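Side-chain contacts in small ribosomal subunit protein uS8 (Aquifex aeolicus, PDB 3RF2), which probably binds directly to the central domain of 16S rRNA and helps coordinate assembly of the platform of the 30S ribosomal subunit: residues L137-V142 against M149-A154; D9-I14 against V163-W168. One frame throughout, in Å; residues are numbered along the deposited sequence.

Contact 1. Residues L137-V142 against M149-A154; sequences LGIAIV and MTDHEA
The carboxylate of D151 reaches back across the hairpin to the strand, where OD1 of D151 accepts from A140 N at 2.9 Å. The N-H runs fairly straight (163°) but arrives from above the carboxylate plane, 54° out of it. With chi1 at 53°, CG of D151 lies between its own backbone N and carbonyl carbon, which lets the carboxylate fold back beside A140, with CB 4.0 Å from CB of A140. OD2 accepts from a water that also donates to G138 O, and it pairs with R155 in a salt bridge. Were D151 an alanine, the amide of A140 would probably lose its acceptor, and the bridging water and R155 would each lose a partner.

Farther along, V142 N donates to M149 O in an antiparallel hydrogen-bonded pair. CG2 of V142 lies 3.3 Å from M149 O and also packs on CG of M149 and CB of A154. T150, paired with I141, caps the helix: its OG1 accepts from E153 N, and T150 N donates in return to E153 OE1, a capping box. At the first helical residue the carboxylate of D151 thus takes A140 N while D151 N gives A140 O just a weak bond, so the strand's buried N-H keeps an acceptor.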
loop_
_atom_site.group_PDB
_atom_site.type_symbol
_atom_site.label_atom_id
_atom_site.label_comp_id
_atom_site.label_asym_id
_atom_site.label_seq_id
_atom_site.Cartn_x
_atom_site.Cartn_y
_atom_site.Cartn_z
ATOM N N LEU A 137 19.045 0.365 2.191
ATOM C CA LEU A 137 18.338 1.571 2.610
ATOM C C LEU A 137 16.880 1.556 2.199
ATOM O O LEU A 137 16.075 2.302 2.759
ATOM C CB LEU A 137 18.995 2.813 2.011
ATOM C CG LEU A 137 20.376 3.162 2.568
ATOM C CD1 LEU A 137 20.737 4.604 2.243
ATOM C CD2 LEU A 137 20.375 2.941 4.058
ATOM N N GLY A 138 16.550 0.733 1.200
ATOM C CA GLY A 138 15.174 0.501 0.806
ATOM C C GLY A 138 14.716 -0.838 1.364
ATOM O O GLY A 138 15.414 -1.462 2.165
ATOM N N ILE A 139 13.541 -1.292 0.955
ATOM C CA ILE A 139 13.063 -2.589 1.408
ATOM C C ILE A 139 12.493 -3.405 0.280
ATOM O O ILE A 139 11.989 -2.865 -0.705
ATOM C CB ILE A 139 11.942 -2.465 2.449
ATOM C CG1 ILE A 139 10.707 -1.810 1.839
ATOM C CG2 ILE A 139 12.410 -1.697 3.689
ATOM C CD1 ILE A 139 9.530 -1.702 2.835
ATOM N N ALA A 140 12.575 -4.722 0.435
ATOM C CA ALA A 140 11.762 -5.622 -0.349
ATOM C C ALA A 140 10.640 -6.039 0.568
ATOM O O ALA A 140 10.857 -6.273 1.759
ATOM C CB ALA A 140 12.558 -6.842 -0.793
ATOM N N ILE A 141 9.434 -6.112 0.022
ATOM C CA ILE A 141 8.334 -6.700 0.761
ATOM C C ILE A 141 8.144 -8.134 0.271
ATOM O O ILE A 141 7.978 -8.364 -0.928
ATOM C CB ILE A 141 7.039 -5.884 0.576
ATOM C CG1 ILE A 141 7.212 -4.492 1.209
ATOM C CG2 ILE A 141 5.872 -6.639 1.171
ATOM C CD1 ILE A 141 6.143 -3.502 0.830
ATOM N N VAL A 142 8.185 -9.089 1.198
ATOM C CA VAL A 142 8.213 -10.500 0.852
ATOM C C VAL A 142 7.126 -11.303 1.544
ATOM O O VAL A 142 6.943 -11.205 2.759
ATOM C CB VAL A 142 9.569 -11.138 1.208
ATOM C CG1 VAL A 142 10.711 -10.413 0.484
ATOM C CG2 VAL A 142 9.791 -11.094 2.691
ATOM N N MET A 149 6.364 -9.364 5.208
ATOM C CA MET A 149 7.333 -8.636 6.026
ATOM C C MET A 149 8.482 -8.100 5.180
ATOM O O MET A 149 8.529 -8.332 3.975
ATOM C CB MET A 149 7.888 -9.566 7.109
ATOM C CG MET A 149 8.436 -10.882 6.543
ATOM S SD MET A 149 9.278 -11.946 7.740
ATOM C CE MET A 149 7.886 -12.658 8.632
ATOM N N THR A 150 9.424 -7.406 5.813
ATOM C CA THR A 150 10.542 -6.848 5.073
ATOM C C THR A 150 11.595 -7.899 4.814
ATOM O O THR A 150 11.554 -9.001 5.370
ATOM C CB THR A 150 11.189 -5.642 5.781
ATOM O OG1 THR A 150 11.737 -6.052 7.037
ATOM C CG2 THR A 150 10.164 -4.563 6.023
ATOM N N ASP A 151 12.529 -7.562 3.936
ATOM C CA ASP A 151 13.648 -8.442 3.684
ATOM C C ASP A 151 14.447 -8.563 4.968
ATOM O O ASP A 151 14.840 -9.652 5.361
ATOM C CB ASP A 151 14.516 -7.927 2.530
ATOM C CG ASP A 151 14.945 -6.471 2.730
ATOM O OD1 ASP A 151 14.063 -5.590 2.784
ATOM O OD2 ASP A 151 16.154 -6.217 2.830
ATOM N N HIS A 152 14.653 -7.442 5.645
ATOM C CA HIS A 152 15.375 -7.461 6.909
ATOM C C HIS A 152 14.774 -8.477 7.877
ATOM O O HIS A 152 15.494 -9.253 8.507
ATOM C CB HIS A 152 15.423 -6.064 7.540
ATOM C CG HIS A 152 16.134 -6.024 8.856
ATOM N ND1 HIS A 152 15.499 -6.275 10.057
ATOM C CD2 HIS A 152 17.431 -5.777 9.168
ATOM C CE1 HIS A 152 16.370 -6.182 11.044
ATOM N NE2 HIS A 152 17.553 -5.881 10.529
ATOM N N GLU A 153 13.455 -8.487 7.997
ATOM C CA GLU A 153 12.817 -9.410 8.930
ATOM C C GLU A 153 12.879 -10.851 8.430
ATOM O O GLU A 153 13.142 -11.770 9.206
ATOM C CB GLU A 153 11.382 -8.976 9.232
ATOM C CG GLU A 153 11.326 -7.653 9.980
ATOM C CD GLU A 153 9.938 -7.043 10.028
ATOM O OE1 GLU A 153 9.146 -7.239 9.072
ATOM O OE2 GLU A 153 9.644 -6.358 11.034
ATOM N N ALA A 154 12.647 -11.049 7.136
ATOM C CA ALA A 154 12.754 -12.387 6.564
ATOM C C ALA A 154 14.130 -12.964 6.875
ATOM O O ALA A 154 14.239 -14.112 7.303
ATOM C CB ALA A 154 12.504 -12.363 5.061
HETATM O O HOH W 1 17.159 -3.869 1.887
#

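Contact 2. Residues D9-I14 against V163-W168; sequences DMFSAI and VIAFVW
F11 sets the CE2-CZ side of its ring against the methyl of A165: CE2 stands 3.5 Å from A165 CB and CZ 3.6 Å from the same carbon. The methyl comes in obliquely, and both ring carbons share it almost equally. A165 aims its CB at the helix, and F11 aims its own at the strand, so the two side chains converge although their CA atoms are 9.4 Å apart. Most of that gap is bridged by the length of the phenylalanine. Its chi1 of -71° sets CG opposite the carbonyl carbon and beside the backbone N, sending the ring outward from the helix.

The carbonyl of I164 lies near the plane of the same ring, at its edge, with I164 O 4.5 Å from CE2 of F11. That is a loose approach, and I164 itself gives the helix only a little of its surface. What joins the two segments is therefore apolar contact between buried groups, and only 88 Å² is covered in all.

The strand is irregular just where the ring arrives. I164 and A165 together face I141 of the adjoining strand, a classic beta bulge, and the backbone of I164 has helix-like angles (-76/-38) before A165 returns to an extended form. F166, the next residue, turns its CB away and packs on A140 and V114.

Around this point F11 also touches I113 of strand 113-115, and I164 packs on L32 and I36 of helix 31-43. M10, one residue before F11, reaches K33 and I36 of that same helix. Within these segments, helix 6-19 meets strand 161-167 through the ring of F11, with strand 113-115 and helix 31-43 packed close by.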
loop_
_atom_site.group_PDB
_atom_site.type_symbol
_atom_site.label_atom_id
_atom_site.label_comp_id
_atom_site.label_asym_id
_atom_site.label_seq_id
_atom_site.Cartn_x
_atom_site.Cartn_y
_atom_site.Cartn_z
ATOM N N ASP A 9 -1.796 -2.478 -9.208
ATOM C CA ASP A 9 -2.637 -1.319 -9.498
ATOM C C ASP A 9 -2.728 -0.359 -8.295
ATOM O O ASP A 9 -2.878 0.852 -8.457
ATOM C CB ASP A 9 -4.013 -1.773 -9.999
ATOM C CG ASP A 9 -3.926 -2.571 -11.309
ATOM O OD1 ASP A 9 -3.146 -2.180 -12.210
ATOM O OD2 ASP A 9 -4.631 -3.598 -11.435
ATOM N N MET A 10 -2.612 -0.913 -7.093
ATOM C CA MET A 10 -2.489 -0.117 -5.878
ATOM C C MET A 10 -1.204 0.718 -5.874
ATOM O O MET A 10 -1.205 1.874 -5.434
ATOM C CB MET A 10 -2.524 -1.026 -4.640
ATOM C CG MET A 10 -2.517 -0.288 -3.307
ATOM S SD MET A 10 -2.536 -1.370 -1.853
ATOM C CE MET A 10 -0.784 -1.718 -1.641
ATOM N N PHE A 11 -0.103 0.131 -6.343
ATOM C CA PHE A 11 1.173 0.840 -6.308
ATOM C C PHE A 11 1.063 2.071 -7.191
ATOM O O PHE A 11 1.504 3.159 -6.809
ATOM C CB PHE A 11 2.326 -0.049 -6.759
ATOM C CG PHE A 11 2.683 -1.120 -5.773
ATOM C CD1 PHE A 11 2.253 -1.039 -4.459
ATOM C CD2 PHE A 11 3.448 -2.215 -6.164
ATOM C CE1 PHE A 11 2.579 -2.027 -3.538
ATOM C CE2 PHE A 11 3.779 -3.205 -5.258
ATOM C CZ PHE A 11 3.338 -3.113 -3.942
ATOM N N SER A 12 0.448 1.886 -8.357
ATOM C CA SER A 12 0.197 2.968 -9.312
ATOM C C SER A 12 -0.621 4.112 -8.717
ATOM O O SER A 12 -0.194 5.266 -8.750
ATOM C CB SER A 12 -0.512 2.437 -10.563
ATOM O OG SER A 12 0.443 2.020 -11.526
ATOM N N ALA A 13 -1.808 3.789 -8.210
ATOM C CA ALA A 13 -2.635 4.768 -7.508
ATOM C C ALA A 13 -1.819 5.543 -6.456
ATOM O O ALA A 13 -1.844 6.780 -6.396
ATOM C CB ALA A 13 -3.824 4.071 -6.848
ATOM N N ILE A 14 -1.092 4.805 -5.624
ATOM C CA ILE A 14 -0.340 5.430 -4.556
ATOM C C ILE A 14 0.610 6.452 -5.165
ATOM O O ILE A 14 0.645 7.612 -4.743
ATOM C CB ILE A 14 0.441 4.391 -3.745
ATOM C CG1 ILE A 14 -0.508 3.665 -2.791
ATOM C CG2 ILE A 14 1.549 5.053 -2.952
ATOM C CD1 ILE A 14 0.120 2.444 -2.139
ATOM N N VAL A 163 8.848 -12.408 -3.556
ATOM C CA VAL A 163 9.208 -11.004 -3.496
ATOM C C VAL A 163 8.140 -10.190 -4.182
ATOM O O VAL A 163 8.084 -10.124 -5.416
ATOM C CB VAL A 163 10.550 -10.708 -4.168
ATOM C CG1 VAL A 163 10.936 -9.251 -3.935
ATOM C CG2 VAL A 163 11.641 -11.662 -3.657
ATOM N N ILE A 164 7.296 -9.557 -3.376
ATOM C CA ILE A 164 6.184 -8.790 -3.911
ATOM C C ILE A 164 6.607 -7.452 -4.487
ATOM O O ILE A 164 6.067 -7.029 -5.512
ATOM C CB ILE A 164 5.087 -8.560 -2.842
ATOM C CG1 ILE A 164 4.568 -9.893 -2.317
ATOM C CG2 ILE A 164 3.936 -7.758 -3.423
ATOM C CD1 ILE A 164 3.546 -9.741 -1.224
ATOM N N ALA A 165 7.568 -6.781 -3.841
ATOM C CA ALA A 165 7.866 -5.403 -4.229
ATOM C C ALA A 165 9.192 -4.874 -3.686
ATOM O O ALA A 165 9.684 -5.334 -2.662
ATOM C CB ALA A 165 6.712 -4.484 -3.752
ATOM N N PHE A 166 9.738 -3.878 -4.376
ATOM C CA PHE A 166 10.834 -3.063 -3.867
ATOM C C PHE A 166 10.289 -1.684 -3.525
ATOM O O PHE A 166 9.513 -1.121 -4.277
ATOM C CB PHE A 166 11.922 -2.891 -4.928
ATOM C CG PHE A 166 12.835 -4.075 -5.070
ATOM C CD1 PHE A 166 12.502 -5.300 -4.518
ATOM C CD2 PHE A 166 14.048 -3.949 -5.740
ATOM C CE1 PHE A 166 13.360 -6.388 -4.635
ATOM C CE2 PHE A 166 14.902 -5.028 -5.867
ATOM C CZ PHE A 166 14.553 -6.253 -5.312
ATOM N N VAL A 167 10.705 -1.134 -2.392
ATOM C CA VAL A 167 10.262 0.196 -2.007
ATOM C C VAL A 167 11.460 0.958 -1.504
ATOM O O VAL A 167 12.282 0.396 -0.773
ATOM C CB VAL A 167 9.234 0.135 -0.877
ATOM C CG1 VAL A 167 8.614 1.536 -0.620
ATOM C CG2 VAL A 167 8.178 -0.902 -1.173
ATOM N N TRP A 168 11.565 2.233 -1.865
ATOM C CA TRP A 168 12.652 3.064 -1.336
ATOM C C TRP A 168 12.331 4.559 -1.362
ATOM O O TRP A 168 11.249 4.950 -1.816
ATOM C CB TRP A 168 13.969 2.768 -2.070
ATOM C CG TRP A 168 14.029 3.232 -3.507
ATOM C CD1 TRP A 168 14.564 4.407 -3.965
ATOM C CD2 TRP A 168 13.580 2.520 -4.668
ATOM N NE1 TRP A 168 14.471 4.470 -5.336
ATOM C CE2 TRP A 168 13.867 3.330 -5.794
ATOM C CE3 TRP A 168 12.962 1.280 -4.871
ATOM C CZ2 TRP A 168 13.545 2.949 -7.095
ATOM C CZ3 TRP A 168 12.640 0.893 -6.174
ATOM C CH2 TRP A 168 12.926 1.730 -7.265
#

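In the fold
Contacts 1 and 2 have their centres 13 Å apart and both reach the same antiparallel sheet, in which strands 139-144 and 161-167 are neighbours. Their backbones join directly: I139 N lies 2.7 Å from V167 O, and I141 N 2.8 Å from A165 O, both probable hydrogen bonds. Strand 139-144 thus has the hairpin return of contact 1 on one edge and the bulged strand of contact 2 on the other. Along the chain contact 1 is nested within the long loop that contact 2 closes, bringing an N-terminal helix onto the C-terminal strand. Helix 31-43 reaches both, with I36 touching I141 and I164. No RNA is part of this model, so neither contact can be placed against the rRNA.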